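Local coordinates for protein endo-1,4-beta-xylanase C (Paenibacillus barcinonensis, PDB 4XUQ) that hydrolyses internal beta-1,4-xylosidic linkages of xylan, the chain here being one of its CBM22 carbohydrate-binding modules, seen with xylose units bound, at residues A[112-117]-A[126-131]. Numbering follows the deposited sequence.
Sequences MFASTT and IEADII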
loop_
_atom_site.group_PDB
_atom_site.type_symbol
_atom_site.label_atom_id
_atom_site.label_comp_id
_atom_site.label_asym_id
_atom_site.label_seq_id
_atom_site.Cartn_x
_atom_site.Cartn_y
_atom_site.Cartn_z
ATOM N N MET A 112 1.212 -5.466 9.303
ATOM C CA MET A 112 0.024 -4.693 8.954
ATOM C C MET A 112 -0.055 -3.491 9.879
ATOM O O MET A 112 0.080 -3.630 11.066
ATOM C CB MET A 112 -1.213 -5.524 9.141
ATOM C CG MET A 112 -2.476 -4.878 8.577
ATOM S SD MET A 112 -3.926 -5.642 9.331
ATOM C CE MET A 112 -3.618 -7.395 8.915
ATOM N N PHE A 113 -0.198 -2.313 9.346
ATOM C CA PHE A 113 -0.316 -1.143 10.215
ATOM C C PHE A 113 -1.748 -0.662 10.345
ATOM O O PHE A 113 -2.102 -0.017 11.323
ATOM C CB PHE A 113 0.637 0.015 9.816
ATOM C CG PHE A 113 0.351 0.647 8.472
ATOM C CD1 PHE A 113 -0.651 1.602 8.331
ATOM C CD2 PHE A 113 1.112 0.312 7.365
ATOM C CE1 PHE A 113 -0.900 2.209 7.096
ATOM C CE2 PHE A 113 0.883 0.900 6.119
ATOM C CZ PHE A 113 -0.120 1.862 5.986
ATOM N N ALA A 114 -2.596 -1.004 9.374
ATOM C CA ALA A 114 -4.005 -0.629 9.452
ATOM C C ALA A 114 -4.837 -1.461 8.480
ATOM O O ALA A 114 -4.339 -2.171 7.628
ATOM C CB ALA A 114 -4.183 0.823 9.123
ATOM N N SER A 115 -6.133 -1.362 8.683
ATOM C CA SER A 115 -7.108 -2.193 8.028
ATOM C C SER A 115 -8.447 -1.473 8.119
ATOM O O SER A 115 -8.813 -0.962 9.192
ATOM C CB SER A 115 -7.205 -3.496 8.817
ATOM O OG SER A 115 -8.077 -4.404 8.236
ATOM N N THR A 116 -9.190 -1.464 7.026
ATOM C CA THR A 116 -10.574 -1.040 7.047
ATOM C C THR A 116 -11.386 -1.932 6.110
ATOM O O THR A 116 -10.860 -2.556 5.183
ATOM C CB THR A 116 -10.801 0.455 6.673
ATOM O OG1 THR A 116 -10.464 0.653 5.283
ATOM C CG2 THR A 116 -9.944 1.376 7.485
ATOM N N THR A 117 -12.696 -1.990 6.375
ATOM C CA THR A 117 -13.637 -2.637 5.480
ATOM C C THR A 117 -14.201 -1.600 4.546
ATOM O O THR A 117 -14.767 -0.626 4.975
ATOM C CB THR A 117 -14.822 -3.271 6.244
ATOM O OG1 THR A 117 -14.326 -4.211 7.178
ATOM C CG2 THR A 117 -15.756 -3.997 5.297
ATOM N N ILE A 126 -7.411 4.684 4.979
ATOM C CA ILE A 126 -6.719 3.709 5.822
ATOM C C ILE A 126 -5.582 4.526 6.463
ATOM O O ILE A 126 -4.827 5.174 5.736
ATOM C CB ILE A 126 -6.162 2.568 4.948
ATOM C CG1 ILE A 126 -7.384 1.845 4.366
ATOM C CG2 ILE A 126 -5.257 1.632 5.741
ATOM C CD1 ILE A 126 -7.272 1.468 2.936
ATOM N N GLU A 127 -5.440 4.496 7.771
ATOM C CA GLU A 127 -4.414 5.315 8.395
ATOM C C GLU A 127 -3.955 4.768 9.741
ATOM O O GLU A 127 -4.681 4.079 10.406
ATOM C CB GLU A 127 -4.910 6.766 8.568
ATOM C CG GLU A 127 -5.971 6.968 9.627
ATOM C CD GLU A 127 -6.439 8.429 9.779
ATOM O OE1 GLU A 127 -5.586 9.374 9.690
ATOM O OE2 GLU A 127 -7.661 8.613 10.020
ATOM N N ALA A 128 -2.726 5.136 10.123
ATOM C CA ALA A 128 -2.180 4.795 11.453
ATOM C C ALA A 128 -0.872 5.515 11.673
ATOM O O ALA A 128 -0.210 5.946 10.710
ATOM C CB ALA A 128 -1.913 3.289 11.589
ATOM N N ASP A 129 -0.474 5.613 12.931
ATOM C CA ASP A 129 0.891 5.969 13.282
ATOM C C ASP A 129 1.784 4.747 13.064
ATOM O O ASP A 129 1.373 3.640 13.351
ATOM C CB ASP A 129 1.003 6.380 14.732
ATOM C CG ASP A 129 0.639 7.809 14.964
ATOM O OD1 ASP A 129 0.206 8.547 14.030
ATOM O OD2 ASP A 129 0.821 8.247 16.134
ATOM N N ILE A 130 2.965 4.940 12.526
ATOM C CA ILE A 130 3.940 3.866 12.475
ATOM C C ILE A 130 5.231 4.347 13.067
ATOM O O ILE A 130 5.586 5.552 13.056
ATOM C CB ILE A 130 4.167 3.285 11.051
ATOM C CG1 ILE A 130 4.722 4.335 10.076
ATOM C CG2 ILE A 130 2.909 2.753 10.431
ATOM C CD1 ILE A 130 6.117 3.956 9.691
ATOM N N ILE A 131 5.993 3.375 13.499
ATOM C CA ILE A 131 7.324 3.586 14.038
ATOM C C ILE A 131 8.348 3.247 12.955
ATOM O O ILE A 131 8.318 2.210 12.335
ATOM C CB ILE A 131 7.517 2.696 15.301
ATOM C CG1 ILE A 131 6.723 3.333 16.459
ATOM C CG2 ILE A 131 9.006 2.510 15.628
ATOM C CD1 ILE A 131 6.092 2.331 17.373
#
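Phe-113 and Ala-114, neighbours on strand 109-119, both turn their side chains toward strand 124-131 and fill the space between the two edges. The Phe-113 ring meets Ala-128 at its rim, near the ring plane, with CD1 3.9 Å from the methyl CB. Ile-130 comes from another direction: its branch methyl CG2 lies 3.6 Å from Phe-113 CB and also reaches CG, oblique to the ring. Phe-113 CG sits between its backbone N and carbonyl carbon (chi1 65°), which brings the CD1 edge of the ring to the Ala-128 methyl. The Ala-128 methyl also lies against the Phe-113 backbone, with CB 3.3 Å from its carbonyl O. Further along, Ala-114 CB touches Ile-126 CG2 at 3.6 Å and Glu-127 O at 3.5 Å. The other branch of Ile-126 crosses Thr-116, placing CG1 3.4 Å from Thr-116 OG1; this hydroxyl is buried with no polar partner in the model. Replacing Ile-126 by an alanine would probably open a gap beside Ala-114 and Thr-116, because both branches that fill it would be gone. Behind this shell, Ile-126 also packs on Phe-80 and Ala-82 of its own sheet and on Ile-93 of the opposing one. Backbone hydrogen bonds tie Phe-113 and Ala-114 to the same residue, Gly-95, a classic beta bulge that explains why two consecutive side chains face the same way; another ties Ala-128 to Ile-78 on strand 75-83. The segment axes run antiparallel at 153° and approach to 6.0 Å, but the strands belong to different sheets, joined by apolar side chains rather than hydrogen bonds. The pair, with the Phe-113 side chain about 10 Å from a bound beta-D-xylopyranose, closes one edge of this CBM22 module's jelly-roll beta-sandwich, where outermost strands of the two sheets meet.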